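Local coordinates for protein molybdopterin synthase catalytic subunit (Helicobacter pylori, PDB 3RPF) that probably converts precursor Z into molybdopterin, building its dithiolene group with two sulfur atoms delivered by the small sulfur-carrier subunit MoaD, at residues F30-K42 against V85-K99. Numbering follows the deposited sequence. Where two conformers were deposited one is given.
Sequences FGAFCVFVGIVRK and VLIGQSSFLCVSMGK
Cys34 and Ser96 form one of the hydrogen-bonded pairs that join strand 32-39 to strand 90-98 in an antiparallel ladder, the axes 4.7 Å apart at closest approach. Paired backbone bonds recur at Phe36 with Cys94, and a classic beta bulge interrupts the ladder at each end. At one, Gly98 O accepts from both Gly31 N (2.9 Å) and Ala32 N (3.0 Å). At the other, Ser91 and Phe92 together face Gly38, shifting the register by one residue. Beyond it Val40 pairs with the type II turn 86-89, its N donating to Gln89 O and its O accepting from Gly88 N, both at 2.8 Å. These two bonds hold the Val40 backbone against the turn; Val40 lies in the run Ile39-Val40-Arg41, which by similarity belongs to the substrate site.

Among the aromatic contacts, Gly98 CA sits over the centre of the Phe30 ring, 3.7 Å from the centroid, in a CH-pi contact. Selenomethionine Met97, with CG turned between its backbone N and carbonyl carbon (chi1 50°), runs alongside Phe33 and sets SE in that ring's plane, 4.0 Å from Phe33 CD1. Phe36 and Phe92 meet rim to rim on the other face, planes at 48°.

Aliphatic packing continues with Val37 CG2 against Leu93 CD1, while Val40 spreads its methyls, CG1 to Ile87 CD1 and CG2 to Val85 CG1.

Helix 14-27 packs on the face bearing Phe33, Val35 and Leu93; helix 101-118 lies against Cys34 and Phe36, with Ser96 OG bonded to Ala104 O. Strand 74-82 flanks strand 90-98, whereas strand 32-39 pairs antiparallel with a strand of the second MoaE subunit, carrying the sheet across the dimer interface.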
loop_
_atom_site.group_PDB
_atom_site.type_symbol
_atom_site.label_atom_id
_atom_site.label_comp_id
_atom_site.label_asym_id
_atom_site.label_seq_id
_atom_site.Cartn_x
_atom_site.Cartn_y
_atom_site.Cartn_z
ATOM N N PHE A 30 -12.847 6.790 8.216
ATOM C CA PHE A 30 -11.831 6.868 7.169
ATOM C C PHE A 30 -12.279 6.243 5.856
ATOM O O PHE A 30 -13.092 5.322 5.849
ATOM C CB PHE A 30 -10.531 6.171 7.629
ATOM C CG PHE A 30 -9.772 6.940 8.681
ATOM C CD1 PHE A 30 -10.034 8.286 8.897
ATOM C CD2 PHE A 30 -8.781 6.321 9.431
ATOM C CE1 PHE A 30 -9.333 9.002 9.861
ATOM C CE2 PHE A 30 -8.073 7.026 10.399
ATOM C CZ PHE A 30 -8.346 8.371 10.613
ATOM N N GLY A 31 -11.716 6.717 4.746
ATOM C CA GLY A 31 -12.144 6.262 3.428
ATOM C C GLY A 31 -11.028 5.567 2.681
ATOM O O GLY A 31 -11.257 4.992 1.614
ATOM N N ALA A 32 -9.814 5.636 3.229
ATOM C CA ALA A 32 -8.640 5.027 2.573
ATOM C C ALA A 32 -7.758 4.271 3.551
ATOM O O ALA A 32 -7.386 4.790 4.616
ATOM C CB ALA A 32 -7.814 6.082 1.836
ATOM N N PHE A 33 -7.386 3.054 3.165
ATOM C CA PHE A 33 -6.742 2.134 4.103
ATOM C C PHE A 33 -5.625 1.402 3.360
ATOM O O PHE A 33 -5.907 0.539 2.518
ATOM C CB PHE A 33 -7.826 1.177 4.625
ATOM C CG PHE A 33 -7.354 0.156 5.642
ATOM C CD1 PHE A 33 -7.234 0.489 6.981
ATOM C CD2 PHE A 33 -7.097 -1.153 5.261
ATOM C CE1 PHE A 33 -6.835 -0.464 7.919
ATOM C CE2 PHE A 33 -6.708 -2.106 6.184
ATOM C CZ PHE A 33 -6.572 -1.758 7.522
ATOM N N CYS A 34 -4.367 1.764 3.643
ATOM C CA CYS A 34 -3.216 1.128 2.999
ATOM C C CYS A 34 -2.435 0.253 3.967
ATOM O O CYS A 34 -2.037 0.712 5.037
ATOM C CB CYS A 34 -2.253 2.179 2.477
ATOM S SG CYS A 34 -3.027 3.577 1.663
ATOM N N VAL A 35 -2.170 -0.988 3.567
ATOM C CA VAL A 35 -1.472 -1.948 4.414
ATOM C C VAL A 35 -0.265 -2.506 3.675
ATOM O O VAL A 35 -0.312 -2.724 2.455
ATOM C CB VAL A 35 -2.379 -3.131 4.782
ATOM C CG1 VAL A 35 -1.568 -4.235 5.438
ATOM C CG2 VAL A 35 -3.506 -2.675 5.690
ATOM N N PHE A 36 0.820 -2.701 4.412
ATOM C CA PHE A 36 1.947 -3.471 3.925
ATOM C C PHE A 36 2.255 -4.583 4.912
ATOM O O PHE A 36 2.258 -4.363 6.124
ATOM C CB PHE A 36 3.198 -2.607 3.756
ATOM C CG PHE A 36 4.367 -3.370 3.205
ATOM C CD1 PHE A 36 4.531 -3.516 1.831
ATOM C CD2 PHE A 36 5.278 -3.972 4.046
ATOM C CE1 PHE A 36 5.598 -4.232 1.315
ATOM C CE2 PHE A 36 6.361 -4.698 3.528
ATOM C CZ PHE A 36 6.512 -4.824 2.169
ATOM N N VAL A 37 2.517 -5.775 4.393
ATOM C CA VAL A 37 2.894 -6.890 5.234
ATOM C C VAL A 37 4.176 -7.505 4.675
ATOM O O VAL A 37 4.223 -7.882 3.503
ATOM C CB VAL A 37 1.801 -7.958 5.300
ATOM C CG1 VAL A 37 2.276 -9.148 6.170
ATOM C CG2 VAL A 37 0.509 -7.351 5.842
ATOM N N GLY A 38 5.216 -7.562 5.502
ATOM C CA GLY A 38 6.456 -8.236 5.139
ATOM C C GLY A 38 6.416 -9.668 5.645
ATOM O O GLY A 38 6.269 -9.906 6.851
ATOM N N ILE A 39 6.525 -10.618 4.718
ATOM C CA ILE A 39 6.356 -12.029 5.019
ATOM C C ILE A 39 7.673 -12.736 4.799
ATOM O O ILE A 39 8.324 -12.522 3.783
ATOM C CB ILE A 39 5.342 -12.665 4.066
ATOM C CG1 ILE A 39 3.972 -12.009 4.231
ATOM C CG2 ILE A 39 5.293 -14.180 4.276
ATOM C CD1 ILE A 39 3.038 -12.268 3.063
ATOM N N VAL A 40 8.081 -13.574 5.751
ATOM C CA VAL A 40 9.334 -14.288 5.601
ATOM C C VAL A 40 9.175 -15.353 4.526
ATOM O O VAL A 40 8.304 -16.219 4.606
ATOM C CB VAL A 40 9.785 -14.917 6.936
ATOM C CG1 VAL A 40 10.993 -15.804 6.716
ATOM C CG2 VAL A 40 10.093 -13.822 7.966
ATOM N N ARG A 41 10.013 -15.292 3.505
ATOM C CA ARG A 41 9.927 -16.287 2.455
ATOM C C ARG A 41 11.100 -17.250 2.532
ATOM O O ARG A 41 12.160 -16.925 3.080
ATOM C CB ARG A 41 9.847 -15.623 1.083
ATOM C CG ARG A 41 10.923 -14.607 0.806
ATOM C CD ARG A 41 10.778 -14.046 -0.609
ATOM N NE ARG A 41 10.786 -15.105 -1.621
ATOM C CZ ARG A 41 11.889 -15.573 -2.207
ATOM N NH1 ARG A 41 13.081 -15.080 -1.882
ATOM N NH2 ARG A 41 11.807 -16.534 -3.117
ATOM N N LYS A 42 10.895 -18.445 2.000
ATOM C CA LYS A 42 11.946 -19.442 1.962
ATOM C C LYS A 42 12.949 -19.070 0.885
ATOM O O LYS A 42 12.607 -18.983 -0.299
ATOM C CB LYS A 42 11.367 -20.825 1.702
ATOM C CG LYS A 42 12.429 -21.883 1.439
ATOM C CD LYS A 42 11.807 -23.257 1.296
ATOM C CE LYS A 42 12.823 -24.281 0.811
ATOM N NZ LYS A 42 12.244 -25.658 0.755
ATOM N N VAL A 85 11.211 -15.628 13.425
ATOM C CA VAL A 85 10.033 -15.699 12.593
ATOM C C VAL A 85 10.272 -16.735 11.494
ATOM O O VAL A 85 11.188 -16.614 10.715
ATOM C CB VAL A 85 9.718 -14.334 11.992
ATOM C CG1 VAL A 85 8.413 -14.346 11.300
ATOM C CG2 VAL A 85 9.778 -13.271 13.047
ATOM N N LEU A 86 9.431 -17.745 11.437
ATOM C CA LEU A 86 9.588 -18.819 10.480
ATOM C C LEU A 86 9.036 -18.514 9.087
ATOM O O LEU A 86 8.248 -17.613 8.917
ATOM C CB LEU A 86 8.979 -20.105 11.025
ATOM C CG LEU A 86 9.353 -20.475 12.452
ATOM C CD1 LEU A 86 8.672 -21.739 12.870
ATOM C CD2 LEU A 86 10.828 -20.572 12.642
ATOM N N ILE A 87 9.430 -19.325 8.117
ATOM C CA ILE A 87 9.022 -19.157 6.740
ATOM C C ILE A 87 7.522 -19.182 6.692
ATOM O O ILE A 87 6.902 -19.985 7.333
ATOM C CB ILE A 87 9.431 -20.365 5.912
ATOM C CG1 ILE A 87 10.938 -20.426 5.718
ATOM C CG2 ILE A 87 8.639 -20.399 4.635
ATOM C CD1 ILE A 87 11.537 -19.143 5.335
ATOM N N GLY A 88 6.948 -18.289 5.910
ATOM C CA GLY A 88 5.511 -18.186 5.783
ATOM C C GLY A 88 4.870 -17.248 6.791
ATOM O O GLY A 88 3.700 -16.874 6.634
ATOM N N GLN A 89 5.614 -16.861 7.824
ATOM C CA GLN A 89 5.077 -15.988 8.869
ATOM C C GLN A 89 5.442 -14.525 8.624
ATOM O O GLN A 89 6.425 -14.230 7.937
ATOM C CB GLN A 89 5.562 -16.434 10.255
ATOM C CG GLN A 89 5.195 -17.870 10.604
ATOM C CD GLN A 89 5.447 -18.211 12.062
ATOM O OE1 GLN A 89 6.454 -17.804 12.652
ATOM N NE2 GLN A 89 4.530 -18.971 12.651
ATOM N N SER A 90 4.656 -13.615 9.196
ATOM C CA SER A 90 4.851 -12.181 8.978
ATOM C C SER A 90 5.726 -11.540 10.042
ATOM O O SER A 90 5.608 -11.846 11.228
ATOM C CB SER A 90 3.496 -11.461 8.913
ATOM O OG SER A 90 2.643 -12.080 7.962
ATOM N N SER A 91 6.596 -10.631 9.623
ATOM C CA SER A 91 7.563 -10.055 10.557
ATOM C C SER A 91 7.374 -8.556 10.703
ATOM O O SER A 91 7.943 -7.936 11.606
ATOM C CB SER A 91 8.976 -10.335 10.069
ATOM O OG SER A 91 9.187 -9.742 8.800
ATOM N N PHE A 92 6.573 -7.966 9.820
ATOM C CA PHE A 92 6.429 -6.521 9.813
ATOM C C PHE A 92 5.086 -6.198 9.176
ATOM O O PHE A 92 4.666 -6.870 8.238
ATOM C CB PHE A 92 7.585 -5.901 9.010
ATOM C CG PHE A 92 7.375 -4.444 8.627
ATOM C CD1 PHE A 92 7.163 -3.473 9.599
ATOM C CD2 PHE A 92 7.449 -4.047 7.296
ATOM C CE1 PHE A 92 6.987 -2.139 9.258
ATOM C CE2 PHE A 92 7.286 -2.706 6.936
ATOM C CZ PHE A 92 7.052 -1.744 7.926
ATOM N N LEU A 93 4.408 -5.197 9.716
ATOM C CA LEU A 93 3.116 -4.786 9.188
ATOM C C LEU A 93 2.967 -3.316 9.468
ATOM O O LEU A 93 3.322 -2.841 10.557
ATOM C CB LEU A 93 1.982 -5.567 9.865
ATOM C CG LEU A 93 0.565 -5.251 9.377
ATOM C CD1 LEU A 93 -0.302 -6.502 9.341
ATOM C CD2 LEU A 93 -0.058 -4.201 10.261
ATOM N N CYS A 94 2.475 -2.568 8.489
ATOM C CA CYS A 94 2.141 -1.189 8.769
ATOM C C CYS A 94 0.911 -0.750 8.031
ATOM O O CYS A 94 0.516 -1.344 7.010
ATOM C CB CYS A 94 3.323 -0.266 8.490
ATOM S SG CYS A 94 3.799 -0.170 6.777
ATOM N N VAL A 95 0.273 0.276 8.582
ATOM C CA VAL A 95 -0.964 0.794 8.007
ATOM C C VAL A 95 -0.877 2.299 7.965
ATOM O O VAL A 95 -0.347 2.933 8.884
ATOM C CB VAL A 95 -2.180 0.379 8.852
ATOM C CG1 VAL A 95 -2.016 0.888 10.292
ATOM C CG2 VAL A 95 -3.467 0.896 8.239
ATOM N N SER A 96 -1.381 2.864 6.875
ATOM C CA SER A 96 -1.503 4.295 6.723
ATOM C C SER A 96 -2.932 4.463 6.287
ATOM O O SER A 96 -3.326 3.909 5.245
ATOM C CB SER A 96 -0.563 4.777 5.620
ATOM O OG SER A 96 -0.784 6.150 5.330
HETATM N N MSE A 97 -3.730 5.193 7.071
HETATM C CA MSE A 97 -5.159 5.327 6.723
HETATM C C MSE A 97 -5.644 6.729 7.023
HETATM O O MSE A 97 -5.091 7.415 7.883
HETATM C CB MSE A 97 -5.999 4.306 7.502
HETATM C CG MSE A 97 -5.693 4.310 9.025
HETATM SE SE MSE A 97 -6.654 2.941 10.044
HETATM C CE MSE A 97 -5.404 2.688 11.544
ATOM N N GLY A 98 -6.670 7.169 6.305
ATOM C CA GLY A 98 -7.196 8.476 6.576
ATOM C C GLY A 98 -8.462 8.751 5.802
ATOM O O GLY A 98 -9.061 7.867 5.162
ATOM N N LYS A 99 -8.869 10.004 5.850
ATOM C CA LYS A 99 -10.046 10.421 5.142
ATOM C C LYS A 99 -9.853 10.252 3.642
ATOM O O LYS A 99 -10.702 9.641 2.985
ATOM C CB LYS A 99 -10.372 11.872 5.508
ATOM C CG LYS A 99 -11.490 12.500 4.691
ATOM C CD LYS A 99 -11.911 13.837 5.327
ATOM C CE LYS A 99 -12.524 14.775 4.302
ATOM N NZ LYS A 99 -13.662 15.572 4.858
#